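Local structure of cysteine protease-like VirA (Shigella flexneri, 3EB8) at residues E257-R262 / S309-C313; F160-I165 / L218-F223; S22-S26 / F36-I41. The protein acts as a secreted virulence effector in Shigella entry into epithelial cells and its spread within and between them, though its proposed tubulin-specific protease activity is disputed. All coordinates share one frame; numbering follows the deposited sequence.

Contact 1: residues E257-R262 / S309-C313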
# COMPACT_ATOMS: atom_id res chain seq x y z
N GLU A 257 -12.26 -3.19 -17.59
CA GLU A 257 -13.47 -2.69 -16.95
C GLU A 257 -13.41 -1.17 -16.79
O GLU A 257 -14.40 -0.48 -16.98
CB GLU A 257 -13.67 -3.37 -15.59
CG GLU A 257 -14.40 -2.51 -14.57
CD GLU A 257 -14.74 -3.29 -13.30
OE1 GLU A 257 -14.82 -2.67 -12.20
OE2 GLU A 257 -14.93 -4.54 -13.42
N ASN A 258 -12.25 -0.65 -16.43
CA ASN A 258 -12.09 0.80 -16.37
C ASN A 258 -12.43 1.43 -17.73
O ASN A 258 -13.21 2.38 -17.80
CB ASN A 258 -10.68 1.20 -15.94
CG ASN A 258 -10.46 2.70 -16.01
OD1 ASN A 258 -9.61 3.16 -16.75
ND2 ASN A 258 -11.26 3.46 -15.27
N ILE A 259 -11.86 0.88 -18.79
CA ILE A 259 -12.09 1.40 -20.14
C ILE A 259 -13.56 1.33 -20.57
O ILE A 259 -14.09 2.27 -21.17
CB ILE A 259 -11.30 0.63 -21.18
CG1 ILE A 259 -9.82 0.96 -21.10
CG2 ILE A 259 -11.82 0.94 -22.56
CD1 ILE A 259 -9.04 0.28 -22.18
N GLU A 260 -14.21 0.21 -20.28
CA GLU A 260 -15.62 0.06 -20.64
C GLU A 260 -16.51 1.08 -19.93
O GLU A 260 -17.38 1.70 -20.54
CB GLU A 260 -16.14 -1.34 -20.32
CG GLU A 260 -16.14 -2.31 -21.50
CD GLU A 260 -14.83 -3.06 -21.65
OE1 GLU A 260 -13.78 -2.41 -21.86
OE2 GLU A 260 -14.85 -4.31 -21.58
N ASN A 261 -16.30 1.23 -18.63
CA ASN A 261 -17.09 2.17 -17.86
C ASN A 261 -16.82 3.61 -18.31
O ASN A 261 -17.73 4.43 -18.38
CB ASN A 261 -16.85 1.99 -16.37
CG ASN A 261 -17.07 0.55 -15.92
OD1 ASN A 261 -17.79 -0.20 -16.57
ND2 ASN A 261 -16.44 0.16 -14.82
N ARG A 262 -15.57 3.91 -18.63
CA ARG A 262 -15.22 5.23 -19.10
C ARG A 262 -15.99 5.55 -20.40
O ARG A 262 -16.69 6.57 -20.51
CB ARG A 262 -13.71 5.36 -19.27
CG ARG A 262 -13.29 6.64 -19.94
CD ARG A 262 -12.07 7.22 -19.29
NE ARG A 262 -11.93 8.63 -19.64
CZ ARG A 262 -10.86 9.35 -19.36
NH1 ARG A 262 -9.84 8.80 -18.72
NH2 ARG A 262 -10.81 10.62 -19.72
N SER A 309 -6.83 5.89 -10.85
CA SER A 309 -8.28 6.11 -10.91
C SER A 309 -8.95 4.97 -11.68
O SER A 309 -8.34 4.39 -12.59
CB SER A 309 -8.57 7.44 -11.58
OG SER A 309 -8.28 7.33 -12.96
N HIS A 310 -10.20 4.67 -11.34
CA HIS A 310 -10.95 3.58 -11.96
C HIS A 310 -12.41 3.98 -12.11
O HIS A 310 -13.11 4.19 -11.11
CB HIS A 310 -10.87 2.32 -11.10
CG HIS A 310 -11.40 1.10 -11.78
ND1 HIS A 310 -12.63 0.54 -11.48
CD2 HIS A 310 -10.89 0.34 -12.78
CE1 HIS A 310 -12.84 -0.51 -12.25
NE2 HIS A 310 -11.80 -0.66 -13.04
N ILE A 311 -12.90 4.10 -13.35
CA ILE A 311 -14.29 4.47 -13.54
C ILE A 311 -15.19 3.29 -13.25
O ILE A 311 -14.99 2.20 -13.78
CB ILE A 311 -14.58 5.02 -14.96
CG1 ILE A 311 -13.55 6.08 -15.35
CG2 ILE A 311 -16.00 5.57 -15.03
CD1 ILE A 311 -13.35 7.15 -14.29
N THR A 312 -16.17 3.50 -12.37
CA THR A 312 -17.15 2.48 -12.05
C THR A 312 -18.49 2.95 -12.57
O THR A 312 -18.59 4.03 -13.16
CB THR A 312 -17.29 2.29 -10.53
OG1 THR A 312 -17.87 3.47 -9.95
CG2 THR A 312 -15.91 2.01 -9.88
N CYS A 313 -19.52 2.14 -12.35
CA CYS A 313 -20.86 2.50 -12.79
C CYS A 313 -21.47 3.64 -11.96
O CYS A 313 -22.58 4.09 -12.24
CB CYS A 313 -21.78 1.29 -12.71
SG CYS A 313 -21.85 0.71 -11.04
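Glu257 runs at about a right angle to the His310 side chain and brings its carboxylate to the edge of the imidazole. Glu257 CB, the most distant of its side-chain atoms, stands 4.2 Å from His310 NE2, and Glu257 CG comes to 3.4 Å from CE1 of the same ring. CD then reaches the ring edge in its plane. At the tip, Glu257 OE1 lies 2.9 Å from His310 CE1. With CG anti to the backbone N (chi1 150°) and the chain extended beyond it, the acid can reach this edge, while His310 NE2 is held by Ile254 O. Here helix 245-265, part of the tubulin-binding region, packs on strand 300-312 of the mixed sheet, with the short axes 6.7 Å apart and crossing at 54°. Asn258 CB approaches the ring obliquely, 3.3 Å from His310 CD2. One turn along, Asn261 ND2 donates to Ile311 O at 2.7 Å, a nearly straight bond (165°) lying in the amide plane but tilted from the carbonyl plane. Ile311 points at the helix and divides its branches, CG2 going to Asn261 CB (3.9 Å) and CG1 to Arg262 CB (4.0 Å).

Contact 2: residues F160-I165 / L218-F223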
# COMPACT_ATOMS: atom_id res chain seq x y z
N PHE A 160 6.69 6.47 8.42
CA PHE A 160 7.47 5.47 9.11
C PHE A 160 6.81 5.18 10.45
O PHE A 160 6.60 6.09 11.25
CB PHE A 160 8.91 5.90 9.31
CG PHE A 160 9.72 4.91 10.08
CD1 PHE A 160 10.45 3.94 9.44
CD2 PHE A 160 9.73 4.93 11.45
CE1 PHE A 160 11.18 3.01 10.15
CE2 PHE A 160 10.46 4.01 12.17
CZ PHE A 160 11.18 3.05 11.52
N ASN A 161 6.47 3.92 10.69
CA ASN A 161 5.79 3.54 11.92
C ASN A 161 4.64 4.46 12.31
O ASN A 161 4.58 4.95 13.42
CB ASN A 161 6.79 3.39 13.07
CG ASN A 161 7.13 1.94 13.36
OD1 ASN A 161 6.31 1.21 13.94
ND2 ASN A 161 8.33 1.49 12.96
N ASN A 162 3.74 4.69 11.37
CA ASN A 162 2.55 5.49 11.64
C ASN A 162 2.82 6.96 11.89
O ASN A 162 2.01 7.66 12.49
CB ASN A 162 1.77 4.90 12.81
CG ASN A 162 0.89 3.74 12.39
OD1 ASN A 162 0.11 3.85 11.45
ND2 ASN A 162 1.02 2.61 13.09
N ILE A 163 3.97 7.42 11.43
CA ILE A 163 4.33 8.82 11.56
C ILE A 163 4.44 9.43 10.18
O ILE A 163 5.28 9.01 9.38
CB ILE A 163 5.69 8.96 12.26
CG1 ILE A 163 5.64 8.33 13.66
CG2 ILE A 163 6.12 10.41 12.32
CD1 ILE A 163 7.03 8.03 14.24
N GLU A 164 3.60 10.41 9.88
CA GLU A 164 3.72 11.07 8.59
C GLU A 164 5.06 11.80 8.47
O GLU A 164 5.39 12.66 9.29
CB GLU A 164 2.56 12.02 8.30
CG GLU A 164 2.75 12.79 7.00
CD GLU A 164 1.45 13.32 6.39
OE1 GLU A 164 1.45 13.61 5.17
OE2 GLU A 164 0.44 13.44 7.11
N ILE A 165 5.84 11.41 7.48
CA ILE A 165 7.04 12.14 7.13
C ILE A 165 6.64 13.28 6.20
O ILE A 165 6.13 13.07 5.10
CB ILE A 165 8.07 11.24 6.44
CG1 ILE A 165 8.42 10.06 7.34
CG2 ILE A 165 9.31 12.05 6.07
CD1 ILE A 165 9.55 9.20 6.82
N LEU A 218 14.68 10.18 15.52
CA LEU A 218 14.30 9.01 14.76
C LEU A 218 14.70 9.16 13.30
O LEU A 218 15.39 8.31 12.74
CB LEU A 218 12.78 8.82 14.88
CG LEU A 218 12.16 7.63 14.16
CD1 LEU A 218 12.92 6.37 14.54
CD2 LEU A 218 10.68 7.51 14.53
N PHE A 219 14.28 10.26 12.68
CA PHE A 219 14.56 10.45 11.26
C PHE A 219 16.02 10.76 11.00
O PHE A 219 16.49 10.58 9.90
CB PHE A 219 13.65 11.51 10.63
CG PHE A 219 12.20 11.16 10.69
CD1 PHE A 219 11.27 12.03 11.21
CD2 PHE A 219 11.78 9.90 10.27
CE1 PHE A 219 9.93 11.68 11.29
CE2 PHE A 219 10.43 9.55 10.34
CZ PHE A 219 9.51 10.45 10.85
N THR A 220 16.74 11.23 12.01
CA THR A 220 18.17 11.46 11.84
C THR A 220 18.91 10.15 11.66
O THR A 220 19.80 10.04 10.83
CB THR A 220 18.77 12.24 13.03
OG1 THR A 220 18.30 13.60 13.00
CG2 THR A 220 20.29 12.26 12.93
N SER A 221 18.51 9.16 12.45
CA SER A 221 19.09 7.83 12.40
C SER A 221 18.72 7.14 11.09
O SER A 221 19.59 6.78 10.30
CB SER A 221 18.65 7.00 13.60
OG SER A 221 18.84 5.61 13.36
N LEU A 222 17.43 6.97 10.84
CA LEU A 222 17.00 6.60 9.49
C LEU A 222 17.57 7.75 8.70
O LEU A 222 18.03 8.72 9.28
CB LEU A 222 15.49 6.59 9.38
CG LEU A 222 14.63 5.87 10.42
CD1 LEU A 222 13.16 6.28 10.27
CD2 LEU A 222 14.81 4.38 10.28
N PHE A 223 17.56 7.67 7.39
CA PHE A 223 18.08 8.78 6.56
C PHE A 223 19.58 8.65 6.37
O PHE A 223 20.12 9.04 5.33
CB PHE A 223 17.76 10.17 7.15
CG PHE A 223 16.34 10.65 6.90
CD1 PHE A 223 15.27 9.76 6.85
CD2 PHE A 223 16.08 12.01 6.76
CE1 PHE A 223 13.98 10.22 6.64
CE2 PHE A 223 14.77 12.47 6.54
CZ PHE A 223 13.73 11.57 6.49
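Phe160 and Ile163 are the ends of a type I' turn whose backbones are bonded in both directions, Phe160 N to Ile163 O and Ile163 N to Phe160 O, and both direct their side chains at the last turn of helix 210-221. The helix closes with the bond from Leu222 N to Leu218 O, and Leu222, the donor, is the first residue to leave helical geometry. The two backbones stay well apart, the nearest CA atoms being those of Ile165 and Phe219 at 8.7 Å, and no hydrogen bond crosses the gap. Side chains fill it instead. Leu222 sets CD1 over the centre of the Phe160 ring, 3.6 Å from the centroid and 8° off the normal, a CH-pi contact. Phe160 CG lies anti to its own backbone N (chi1 177°), which carries the ring out to meet that methyl. The turn links strands 157-160 and 163-164 as a tight two-residue beta hairpin at the margin of the mixed sheet, and the helix end covering it belongs to the tubulin-binding region. Beside Phe160, Ile163 and Leu218 meet tip to tip, CD1 to CD2 at 3.7 Å, and Leu218 CD2 also touches Phe160 CD2. The Phe219 ring packs against Ile163 and Ile165: Ile163 CG2 touches its edge at CZ (3.7 Å), and Ile165 CG1 approaches CE2 obliquely at 3.6 Å. Ile165 also reaches the edge of the Phe223 ring with CG2, 4.5 Å from CZ, while Phe219 CB sits over one face of that ring. Leu169 and Leu173 of helix 167-176 touch Phe223 as well.

Contact 3: residues S22-S26 / F36-I41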
# COMPACT_ATOMS: atom_id res chain seq x y z
N SER A 22 -7.43 -5.95 14.98
CA SER A 22 -6.92 -7.21 15.51
C SER A 22 -6.85 -8.34 14.47
O SER A 22 -6.14 -9.32 14.66
CB SER A 22 -7.80 -7.66 16.68
OG SER A 22 -7.52 -6.89 17.84
N PHE A 23 -7.60 -8.20 13.38
CA PHE A 23 -7.65 -9.24 12.37
C PHE A 23 -6.40 -9.22 11.51
O PHE A 23 -5.99 -8.16 11.01
CB PHE A 23 -8.92 -9.13 11.52
CG PHE A 23 -10.14 -9.71 12.18
CD1 PHE A 23 -10.94 -8.93 13.00
CD2 PHE A 23 -10.47 -11.05 12.00
CE1 PHE A 23 -12.05 -9.47 13.63
CE2 PHE A 23 -11.59 -11.60 12.62
CZ PHE A 23 -12.38 -10.82 13.43
N SER A 24 -5.79 -10.39 11.34
CA SER A 24 -4.58 -10.51 10.54
C SER A 24 -4.75 -11.64 9.54
O SER A 24 -5.47 -12.60 9.81
CB SER A 24 -3.38 -10.80 11.44
OG SER A 24 -3.39 -9.94 12.57
N PRO A 25 -4.08 -11.54 8.39
CA PRO A 25 -4.12 -12.60 7.38
C PRO A 25 -3.64 -13.91 7.99
O PRO A 25 -2.73 -13.91 8.82
CB PRO A 25 -3.10 -12.14 6.33
CG PRO A 25 -2.96 -10.69 6.54
CD PRO A 25 -3.19 -10.44 8.00
N SER A 26 -4.27 -15.01 7.61
CA SER A 26 -3.83 -16.30 8.11
C SER A 26 -2.88 -16.97 7.12
O SER A 26 -3.31 -17.46 6.07
CB SER A 26 -5.05 -17.17 8.41
OG SER A 26 -5.80 -16.58 9.45
N PHE A 36 -8.80 -17.25 6.00
CA PHE A 36 -8.00 -16.20 5.40
C PHE A 36 -7.63 -15.13 6.41
O PHE A 36 -6.71 -14.35 6.19
CB PHE A 36 -8.72 -15.58 4.19
CG PHE A 36 -9.98 -14.86 4.55
CD1 PHE A 36 -9.94 -13.51 4.90
CD2 PHE A 36 -11.19 -15.51 4.56
CE1 PHE A 36 -11.09 -12.84 5.23
CE2 PHE A 36 -12.34 -14.84 4.90
CZ PHE A 36 -12.29 -13.50 5.23
N ALA A 37 -8.35 -15.09 7.53
CA ALA A 37 -8.00 -14.15 8.60
C ALA A 37 -8.31 -14.70 9.99
O ALA A 37 -9.14 -15.59 10.16
CB ALA A 37 -8.67 -12.83 8.40
N HIS A 38 -7.63 -14.15 10.99
CA HIS A 38 -7.85 -14.55 12.37
C HIS A 38 -7.66 -13.38 13.31
O HIS A 38 -6.92 -12.44 13.03
CB HIS A 38 -6.87 -15.64 12.77
CG HIS A 38 -5.46 -15.17 12.80
ND1 HIS A 38 -4.62 -15.24 11.71
CD2 HIS A 38 -4.75 -14.57 13.78
CE1 HIS A 38 -3.45 -14.73 12.03
NE2 HIS A 38 -3.50 -14.32 13.28
N ALA A 39 -8.31 -13.46 14.46
CA ALA A 39 -8.11 -12.51 15.53
C ALA A 39 -8.06 -13.29 16.83
O ALA A 39 -8.92 -14.11 17.11
CB ALA A 39 -9.22 -11.48 15.56
N ASN A 40 -7.02 -13.05 17.60
CA ASN A 40 -6.88 -13.73 18.87
C ASN A 40 -6.91 -12.66 19.93
O ASN A 40 -5.97 -11.87 20.08
CB ASN A 40 -5.57 -14.53 18.93
CG ASN A 40 -5.45 -15.53 17.78
OD1 ASN A 40 -6.44 -16.15 17.39
ND2 ASN A 40 -4.24 -15.70 17.24
N ILE A 41 -8.03 -12.60 20.65
CA ILE A 41 -8.19 -11.64 21.73
C ILE A 41 -8.40 -12.31 23.08
O ILE A 41 -9.46 -12.86 23.36
CB ILE A 41 -9.33 -10.64 21.41
CG1 ILE A 41 -8.92 -9.80 20.19
CG2 ILE A 41 -9.63 -9.77 22.65
CD1 ILE A 41 -10.07 -9.39 19.29
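Phe23 spreads its ring over the methyl of Ala39, whose CB stands 3.6 Å from the ring centroid and only 5° off the normal, an almost perfectly centred CH-pi contact. Ala37 CB meets the same ring at its edge, so alternate residues of one strand touch a single aromatic group, which also packs on Leu48 of the next strand. Beyond it, Ser24 and His38 form an antiparallel hydrogen-bonded pair: Ser24 N donates to His38 O at 2.9 Å and His38 N donates back to Ser24 O at 2.9 Å. These bonds join strand 24-25 to strand 35-41 as a beta hairpin with a long connection, and the shorter strand forms one border of the five-stranded antiparallel sheet. On the far side of strand 35-41, Phe36 and Ala37 both face Leu48, a classic beta bulge. The third backbone bond, Ser26 N to Phe36 O at 2.9 Å, is less regular, because the donor stands 64° out of the carbonyl plane. His38 ties the side chains together. Its CG sits between the backbone N and the carbonyl carbon (chi1 66°), which swings the imidazole across to the neighbouring strand, where ND1 donates to Ser26 OG at 2.9 Å with the hydroxyl oxygen close to the ring plane. Ser26 OG is hydrogen-bonded to Glu35 OE2 as well, so two partners grip the hydroxyl and, through it, help to hold the rotation of the imidazole. At the other end, Ile41 CD1 packs against Ser22 CB at 3.9 Å.

Overall arrangement
Three ways of joining secondary structure appear here. Contact 2 is buried and wholly apolar across its interface, with aromatic and aliphatic groups filling the space between a hairpin turn and a helix end. Contacts 1 and 3 are only partly buried and mix packing with polar bonds. In contact 1 a side-chain amide reaches a strand carbonyl, whereas in contact 3 backbone pairing does most of the joining. Contacts 1 and 2 both involve the mixed sheet and the tubulin-binding region, yet lie on opposite sides of the chain's centre, their own centres 37 Å apart. Contact 3 belongs to the separate antiparallel sheet; its nearest atoms are about 12 Å from contact 2.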